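Local coordinates for ABC transporter sugar binding protein (Xanthomonas axonopodis pv. citri, PDB 3UOR) that probably binds maltose or a related sugar in the periplasm and delivers it to an ABC transporter for uptake, at residues Val374-Met384 with Leu405-Arg416. Sequence-based numbering, arbitrary orientation.
Sequences VLEWERIVQEM and LDQRVDEILAKR
Val374 CG1 sits over the centre of one face of the Arg416 guanidinium, 3.6 Å above its plane, while a water lies at the edge of that group and accepts from NH1. Ile412 CG2 covers a face of the Arg379 guanidinium in the same way, centred and 3.8 Å above the plane. These contacts belong to an antiparallel helix pair, a helical hairpin near the C-terminus of this periplasmic-binding-protein fold: the axes of 377-384 and 405-412 run at 161° and approach to 9.8 Å. Apolar branches and the aliphatic parts of charged side chains make up the rest of the interface. Ile380 crosses Val409 at about a right angle, CD1 lying 3.9 Å from Val409 CG1, and Ile412 CD1 reaches Glu383 CG at 3.6 Å. At the far end Leu405 CD1 packs against the backbone of Met384. Leu209 of strand 209-210 covers the side formed by Val374, Val409 and Leu413.

No direct hydrogen bond joins the two segments; a water does so instead. Glu376, at the N-cap position of helix 377-394, is bent at chi2 (-76°), which turns its carboxylate toward the start of helix 414-422. The extended Arg416 chain carries its guanidinium past Glu376 to the carbonyl of His212, which NH2 donates to. The bridging water donates to Glu376 OE1 and to Ile412 O, and accepts from Arg416 N at 2.8 Å.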
ATOM      1  N   VAL A 374       0.959 -10.651  10.750  1.00 40.21           N
ATOM      2  CA  VAL A 374       0.989 -12.107  10.717  1.00 34.30           C
ATOM      3  C   VAL A 374       1.300 -12.612   9.323  1.00 34.87           C
ATOM      4  O   VAL A 374       0.882 -12.060   8.305  1.00 36.50           O
ATOM      5  CB  VAL A 374      -0.327 -12.711  11.196  1.00 35.36           C
ATOM      6  CG1 VAL A 374      -0.589 -12.285  12.633  1.00 36.68           C
ATOM      7  CG2 VAL A 374      -1.487 -12.279  10.282  1.00 30.73           C
ATOM      8  N   LEU A 375       2.085 -13.667   9.300  1.00 38.24           N
ATOM      9  CA  LEU A 375       2.463 -14.375   8.096  1.00 37.52           C
ATOM     10  C   LEU A 375       1.236 -14.690   7.205  1.00 39.95           C
ATOM     11  O   LEU A 375       1.302 -14.597   5.979  1.00 37.56           O
ATOM     12  CB  LEU A 375       3.167 -15.643   8.570  1.00 37.58           C
ATOM     13  CG  LEU A 375       3.692 -16.701   7.663  1.00 56.11           C
ATOM     14  CD1 LEU A 375       4.757 -17.433   8.454  1.00 60.79           C
ATOM     15  CD2 LEU A 375       2.539 -17.598   7.286  1.00 59.86           C
ATOM     16  N   GLU A 376       0.102 -15.005   7.818  1.00 30.81           N
ATOM     17  CA  GLU A 376      -1.080 -15.381   7.033  1.00 41.25           C
ATOM     18  C   GLU A 376      -1.972 -14.217   6.579  1.00 41.22           C
ATOM     19  O   GLU A 376      -3.082 -14.427   6.057  1.00 34.24           O
ATOM     20  CB  GLU A 376      -1.875 -16.496   7.724  1.00 39.78           C
ATOM     21  CG  GLU A 376      -1.956 -16.418   9.227  1.00 47.18           C
ATOM     22  CD  GLU A 376      -0.671 -16.840   9.966  1.00 43.24           C
ATOM     23  OE1 GLU A 376      -0.340 -18.043  10.055  1.00 37.59           O
ATOM     24  OE2 GLU A 376      -0.011 -15.947  10.511  1.00 44.30           O
ATOM     25  N   TRP A 377      -1.470 -12.995   6.736  1.00 30.37           N
ATOM     26  CA  TRP A 377      -2.245 -11.808   6.364  1.00 30.47           C
ATOM     27  C   TRP A 377      -2.737 -11.805   4.905  1.00 34.77           C
ATOM     28  O   TRP A 377      -3.878 -11.467   4.641  1.00 31.76           O
ATOM     29  CB  TRP A 377      -1.502 -10.488   6.675  1.00 27.67           C
ATOM     30  CG  TRP A 377      -2.385  -9.342   6.364  1.00 25.48           C
ATOM     31  CD1 TRP A 377      -2.267  -8.464   5.318  1.00 23.41           C
ATOM     32  CD2 TRP A 377      -3.599  -9.001   7.042  1.00 24.02           C
ATOM     33  NE1 TRP A 377      -3.313  -7.570   5.344  1.00 23.34           N
ATOM     34  CE2 TRP A 377      -4.150  -7.895   6.385  1.00 23.55           C
ATOM     35  CE3 TRP A 377      -4.255  -9.512   8.167  1.00 24.50           C
ATOM     36  CZ2 TRP A 377      -5.329  -7.287   6.813  1.00 28.32           C
ATOM     37  CZ3 TRP A 377      -5.406  -8.924   8.584  1.00 25.87           C
ATOM     38  CH2 TRP A 377      -5.943  -7.815   7.914  1.00 33.22           C
ATOM     39  N   GLU A 378      -1.897 -12.172   3.954  1.00 31.81           N
ATOM     40  CA  GLU A 378      -2.354 -12.156   2.568  1.00 40.01           C
ATOM     41  C   GLU A 378      -3.519 -13.113   2.322  1.00 37.75           C
ATOM     42  O   GLU A 378      -4.464 -12.756   1.633  1.00 41.37           O
ATOM     43  CB  GLU A 378      -1.216 -12.456   1.598  1.00 46.69           C
ATOM     44  CG  GLU A 378      -0.365 -11.228   1.304  1.00 71.73           C
ATOM     45  CD  GLU A 378       0.563 -11.426   0.112  1.00 89.51           C
ATOM     46  OE1 GLU A 378       1.480 -12.277   0.191  1.00 85.03           O
ATOM     47  OE2 GLU A 378       0.371 -10.725  -0.908  1.00 99.45           O
ATOM     48  N   ARG A 379      -3.459 -14.318   2.885  1.00 29.55           N
ATOM     49  CA  ARG A 379      -4.580 -15.251   2.795  1.00 33.76           C
ATOM     50  C   ARG A 379      -5.836 -14.620   3.403  1.00 33.37           C
ATOM     51  O   ARG A 379      -6.918 -14.674   2.839  1.00 37.70           O
ATOM     52  CB  ARG A 379      -4.259 -16.551   3.531  1.00 33.28           C
ATOM     53  CG  ARG A 379      -3.221 -17.424   2.831  1.00 49.58           C
ATOM     54  CD  ARG A 379      -2.619 -18.466   3.783  1.00 55.83           C
ATOM     55  NE  ARG A 379      -3.513 -19.602   4.012  1.00 66.75           N
ATOM     56  CZ  ARG A 379      -3.404 -20.437   5.044  1.00 69.75           C
ATOM     57  NH1 ARG A 379      -2.442 -20.241   5.946  1.00 63.92           N
ATOM     58  NH2 ARG A 379      -4.257 -21.461   5.181  1.00 68.23           N
ATOM     59  N   ILE A 380      -5.675 -14.001   4.558  1.00 30.35           N
ATOM     60  CA  ILE A 380      -6.799 -13.385   5.231  1.00 31.71           C
ATOM     61  C   ILE A 380      -7.521 -12.342   4.367  1.00 32.01           C
ATOM     62  O   ILE A 380      -8.750 -12.382   4.252  1.00 34.30           O
ATOM     63  CB  ILE A 380      -6.365 -12.826   6.598  1.00 28.17           C
ATOM     64  CG1 ILE A 380      -6.066 -14.002   7.531  1.00 29.88           C
ATOM     65  CG2 ILE A 380      -7.437 -11.910   7.172  1.00 27.13           C
ATOM     66  CD1 ILE A 380      -5.262 -13.631   8.781  1.00 24.85           C
ATOM     67  N   VAL A 381      -6.787 -11.428   3.730  1.00 33.77           N
ATOM     68  CA  VAL A 381      -7.477 -10.410   2.943  1.00 34.13           C
ATOM     69  C   VAL A 381      -8.089 -10.977   1.693  1.00 32.56           C
ATOM     70  O   VAL A 381      -9.070 -10.430   1.216  1.00 36.36           O
ATOM     71  CB  VAL A 381      -6.649  -9.137   2.578  1.00 33.67           C
ATOM     72  CG1 VAL A 381      -6.302  -8.360   3.804  1.00 36.01           C
ATOM     73  CG2 VAL A 381      -5.436  -9.485   1.782  1.00 26.35           C
ATOM     74  N   GLN A 382      -7.518 -12.052   1.149  1.00 33.38           N
ATOM     75  CA  GLN A 382      -8.183 -12.748   0.057  1.00 30.32           C
ATOM     76  C   GLN A 382      -9.551 -13.285   0.488  1.00 38.50           C
ATOM     77  O   GLN A 382     -10.512 -13.159  -0.253  1.00 41.89           O
ATOM     78  CB  GLN A 382      -7.323 -13.872  -0.536  1.00 41.37           C
ATOM     79  CG  GLN A 382      -6.118 -13.377  -1.368  1.00 49.04           C
ATOM     80  CD  GLN A 382      -6.459 -12.208  -2.308  1.00 60.37           C
ATOM     81  OE1 GLN A 382      -7.558 -12.136  -2.870  1.00 70.37           O
ATOM     82  NE2 GLN A 382      -5.509 -11.294  -2.483  1.00 55.68           N
ATOM     83  N   GLU A 383      -9.647 -13.895   1.668  1.00 31.21           N
ATOM     84  CA  GLU A 383     -10.964 -14.321   2.166  1.00 28.61           C
ATOM     85  C   GLU A 383     -11.882 -13.110   2.336  1.00 35.05           C
ATOM     86  O   GLU A 383     -13.041 -13.153   1.948  1.00 31.78           O
ATOM     87  CB  GLU A 383     -10.860 -15.058   3.498  1.00 25.36           C
ATOM     88  CG  GLU A 383     -10.084 -16.368   3.419  1.00 40.78           C
ATOM     89  CD  GLU A 383     -10.781 -17.383   2.525  1.00 40.72           C
ATOM     90  OE1 GLU A 383     -12.028 -17.400   2.511  1.00 44.32           O
ATOM     91  OE2 GLU A 383     -10.078 -18.141   1.843  1.00 47.27           O
ATOM     92  N   MET A 384     -11.352 -12.019   2.888  1.00 25.30           N
ATOM     93  CA  MET A 384     -12.185 -10.867   3.173  1.00 28.26           C
ATOM     94  C   MET A 384     -12.831 -10.416   1.878  1.00 34.10           C
ATOM     95  O   MET A 384     -14.009 -10.110   1.837  1.00 33.20           O
ATOM     96  CB  MET A 384     -11.369  -9.705   3.747  1.00 20.76           C
ATOM     97  CG  MET A 384     -12.127  -8.359   3.727  1.00 25.97           C
ATOM     98  SD  MET A 384     -11.057  -7.017   4.241  1.00 36.62           S
ATOM     99  CE  MET A 384     -10.134  -6.805   2.721  1.00 27.16           C
ATOM    100  N   LEU A 405     -16.626 -14.970   7.646  1.00 29.87           N
ATOM    101  CA  LEU A 405     -15.242 -14.502   7.474  1.00 34.39           C
ATOM    102  C   LEU A 405     -14.397 -14.886   8.679  1.00 31.11           C
ATOM    103  O   LEU A 405     -13.337 -15.487   8.517  1.00 34.53           O
ATOM    104  CB  LEU A 405     -15.189 -12.994   7.224  1.00 25.90           C
ATOM    105  CG  LEU A 405     -13.831 -12.348   6.953  1.00 31.68           C
ATOM    106  CD1 LEU A 405     -13.051 -13.074   5.848  1.00 26.45           C
ATOM    107  CD2 LEU A 405     -14.059 -10.900   6.569  1.00 27.90           C
ATOM    108  N   ASP A 406     -14.869 -14.566   9.883  1.00 30.63           N
ATOM    109  CA  ASP A 406     -14.191 -15.024  11.101  1.00 30.38           C
ATOM    110  C   ASP A 406     -13.940 -16.544  11.152  1.00 38.22           C
ATOM    111  O   ASP A 406     -12.860 -16.984  11.587  1.00 28.92           O
ATOM    112  CB  ASP A 406     -14.909 -14.541  12.375  1.00 28.47           C
ATOM    113  CG  ASP A 406     -14.426 -13.153  12.821  1.00 34.49           C
ATOM    114  OD1 ASP A 406     -13.413 -12.662  12.263  1.00 32.84           O
ATOM    115  OD2 ASP A 406     -15.041 -12.563  13.736  1.00 40.36           O
ATOM    116  N   GLN A 407     -14.918 -17.343  10.718  1.00 32.66           N
ATOM    117  CA  GLN A 407     -14.719 -18.786  10.659  1.00 31.09           C
ATOM    118  C   GLN A 407     -13.559 -19.116   9.742  1.00 30.57           C
ATOM    119  O   GLN A 407     -12.696 -19.887  10.110  1.00 35.00           O
ATOM    120  CB  GLN A 407     -15.966 -19.538  10.169  1.00 31.48           C
ATOM    121  CG  GLN A 407     -17.120 -19.580  11.143  1.00 52.29           C
ATOM    122  CD  GLN A 407     -18.287 -20.411  10.610  1.00 67.44           C
ATOM    123  OE1 GLN A 407     -19.441 -19.961  10.599  1.00 67.39           O
ATOM    124  NE2 GLN A 407     -17.983 -21.630  10.149  1.00 68.99           N
ATOM    125  N   ARG A 408     -13.544 -18.549   8.539  1.00 28.55           N
ATOM    126  CA  ARG A 408     -12.441 -18.809   7.611  1.00 29.80           C
ATOM    127  C   ARG A 408     -11.118 -18.330   8.213  1.00 31.64           C
ATOM    128  O   ARG A 408     -10.104 -19.021   8.143  1.00 34.18           O
ATOM    129  CB  ARG A 408     -12.686 -18.131   6.256  1.00 31.01           C
ATOM    130  CG  ARG A 408     -13.928 -18.662   5.488  1.00 43.58           C
ATOM    131  CD  ARG A 408     -13.880 -20.195   5.288  1.00 55.17           C
ATOM    132  NE  ARG A 408     -15.177 -20.797   5.606  1.00 71.62           N
ATOM    133  CZ  ARG A 408     -15.391 -21.645   6.606  1.00 72.53           C
ATOM    134  NH1 ARG A 408     -14.391 -22.030   7.369  1.00 72.26           N
ATOM    135  NH2 ARG A 408     -16.606 -22.117   6.835  1.00 85.39           N
ATOM    136  N   VAL A 409     -11.124 -17.150   8.820  1.00 29.71           N
ATOM    137  CA  VAL A 409      -9.869 -16.587   9.337  1.00 30.30           C
ATOM    138  C   VAL A 409      -9.361 -17.401  10.532  1.00 28.07           C
ATOM    139  O   VAL A 409      -8.176 -17.684  10.636  1.00 36.64           O
ATOM    140  CB  VAL A 409     -10.007 -15.088   9.670  1.00 31.88           C
ATOM    141  CG1 VAL A 409      -8.721 -14.543  10.346  1.00 24.07           C
ATOM    142  CG2 VAL A 409     -10.327 -14.304   8.382  1.00 26.26           C
ATOM    143  N   ASP A 410     -10.275 -17.829  11.393  1.00 27.45           N
ATOM    144  CA  ASP A 410      -9.925 -18.703  12.506  1.00 28.79           C
ATOM    145  C   ASP A 410      -9.279 -20.015  12.058  1.00 34.90           C
ATOM    146  O   ASP A 410      -8.371 -20.510  12.734  1.00 35.71           O
ATOM    147  CB  ASP A 410     -11.157 -18.956  13.387  1.00 30.81           C
ATOM    148  CG  ASP A 410     -11.567 -17.713  14.168  1.00 34.96           C
ATOM    149  OD1 ASP A 410     -10.828 -16.721  14.101  1.00 34.88           O
ATOM    150  OD2 ASP A 410     -12.599 -17.725  14.861  1.00 40.11           O
ATOM    151  N   GLU A 411      -9.732 -20.576  10.931  1.00 28.30           N
ATOM    152  CA  GLU A 411      -9.060 -21.749  10.351  1.00 27.31           C
ATOM    153  C   GLU A 411      -7.676 -21.398   9.835  1.00 30.06           C
ATOM    154  O   GLU A 411      -6.688 -22.091  10.125  1.00 26.88           O
ATOM    155  CB  GLU A 411      -9.906 -22.374   9.230  1.00 29.54           C
ATOM    156  CG  GLU A 411     -11.273 -22.741   9.718  1.00 34.96           C
ATOM    157  CD  GLU A 411     -12.186 -23.240   8.616  1.00 44.10           C
ATOM    158  OE1 GLU A 411     -11.848 -23.025   7.428  1.00 38.46           O
ATOM    159  OE2 GLU A 411     -13.242 -23.838   8.959  1.00 46.51           O
ATOM    160  N   ILE A 412      -7.587 -20.316   9.070  1.00 28.81           N
ATOM    161  CA  ILE A 412      -6.279 -19.868   8.572  1.00 31.70           C
ATOM    162  C   ILE A 412      -5.267 -19.688   9.720  1.00 27.51           C
ATOM    163  O   ILE A 412      -4.093 -20.074   9.613  1.00 30.17           O
ATOM    164  CB  ILE A 412      -6.428 -18.576   7.739  1.00 36.39           C
ATOM    165  CG1 ILE A 412      -7.158 -18.891   6.428  1.00 37.62           C
ATOM    166  CG2 ILE A 412      -5.073 -17.954   7.479  1.00 26.38           C
ATOM    167  CD1 ILE A 412      -7.692 -17.696   5.715  1.00 37.91           C
ATOM    168  N   LEU A 413      -5.738 -19.159  10.844  1.00 27.10           N
ATOM    169  CA  LEU A 413      -4.855 -18.862  11.975  1.00 31.62           C
ATOM    170  C   LEU A 413      -4.658 -20.053  12.903  1.00 36.53           C
ATOM    171  O   LEU A 413      -4.030 -19.919  13.951  1.00 32.64           O
ATOM    172  CB  LEU A 413      -5.405 -17.672  12.777  1.00 28.88           C
ATOM    173  CG  LEU A 413      -5.413 -16.320  12.041  1.00 36.15           C
ATOM    174  CD1 LEU A 413      -6.190 -15.258  12.812  1.00 31.72           C
ATOM    175  CD2 LEU A 413      -3.989 -15.861  11.792  1.00 29.19           C
ATOM    176  N   ALA A 414      -5.187 -21.217  12.532  1.00 28.12           N
ATOM    177  CA  ALA A 414      -5.169 -22.350  13.446  1.00 25.86           C
ATOM    178  C   ALA A 414      -3.769 -22.766  13.851  1.00 30.35           C
ATOM    179  O   ALA A 414      -3.550 -23.114  15.000  1.00 28.43           O
ATOM    180  CB  ALA A 414      -5.914 -23.563  12.846  1.00 26.13           C
ATOM    181  N   LYS A 415      -2.829 -22.800  12.909  1.00 31.85           N
ATOM    182  CA  LYS A 415      -1.473 -23.243  13.256  1.00 32.89           C
ATOM    183  C   LYS A 415      -0.810 -22.221  14.196  1.00 35.66           C
ATOM    184  O   LYS A 415      -0.239 -22.575  15.229  1.00 32.68           O
ATOM    185  CB  LYS A 415      -0.632 -23.416  12.005  1.00 32.76           C
ATOM    186  CG  LYS A 415       0.792 -23.843  12.280  1.00 34.80           C
ATOM    187  CD  LYS A 415       1.536 -23.979  10.960  1.00 47.88           C
ATOM    188  CE  LYS A 415       2.948 -24.485  11.160  1.00 71.05           C
ATOM    189  NZ  LYS A 415       3.610 -24.801   9.852  1.00 83.92           N
ATOM    190  N   ARG A 416      -0.910 -20.948  13.830  1.00 29.05           N
ATOM    191  CA  ARG A 416      -0.408 -19.868  14.684  1.00 32.21           C
ATOM    192  C   ARG A 416      -0.992 -19.982  16.094  1.00 37.12           C
ATOM    193  O   ARG A 416      -0.261 -19.999  17.071  1.00 34.06           O
ATOM    194  CB  ARG A 416      -0.768 -18.501  14.088  1.00 32.01           C
ATOM    195  CG  ARG A 416      -0.438 -17.315  15.017  1.00 31.85           C
ATOM    196  CD  ARG A 416      -0.962 -15.986  14.463  1.00 35.47           C
ATOM    197  NE  ARG A 416      -0.753 -14.924  15.441  1.00 40.91           N
ATOM    198  CZ  ARG A 416       0.394 -14.265  15.579  1.00 42.36           C
ATOM    199  NH1 ARG A 416       1.420 -14.542  14.789  1.00 33.23           N
ATOM    200  NH2 ARG A 416       0.512 -13.324  16.500  1.00 48.07           N
TER
HETATM  201  O   HOH W   1      -1.760 -20.307  11.200  1.00 29.82           O
HETATM  202  O   HOH W   2       1.663 -16.201  12.265  1.00 39.70           O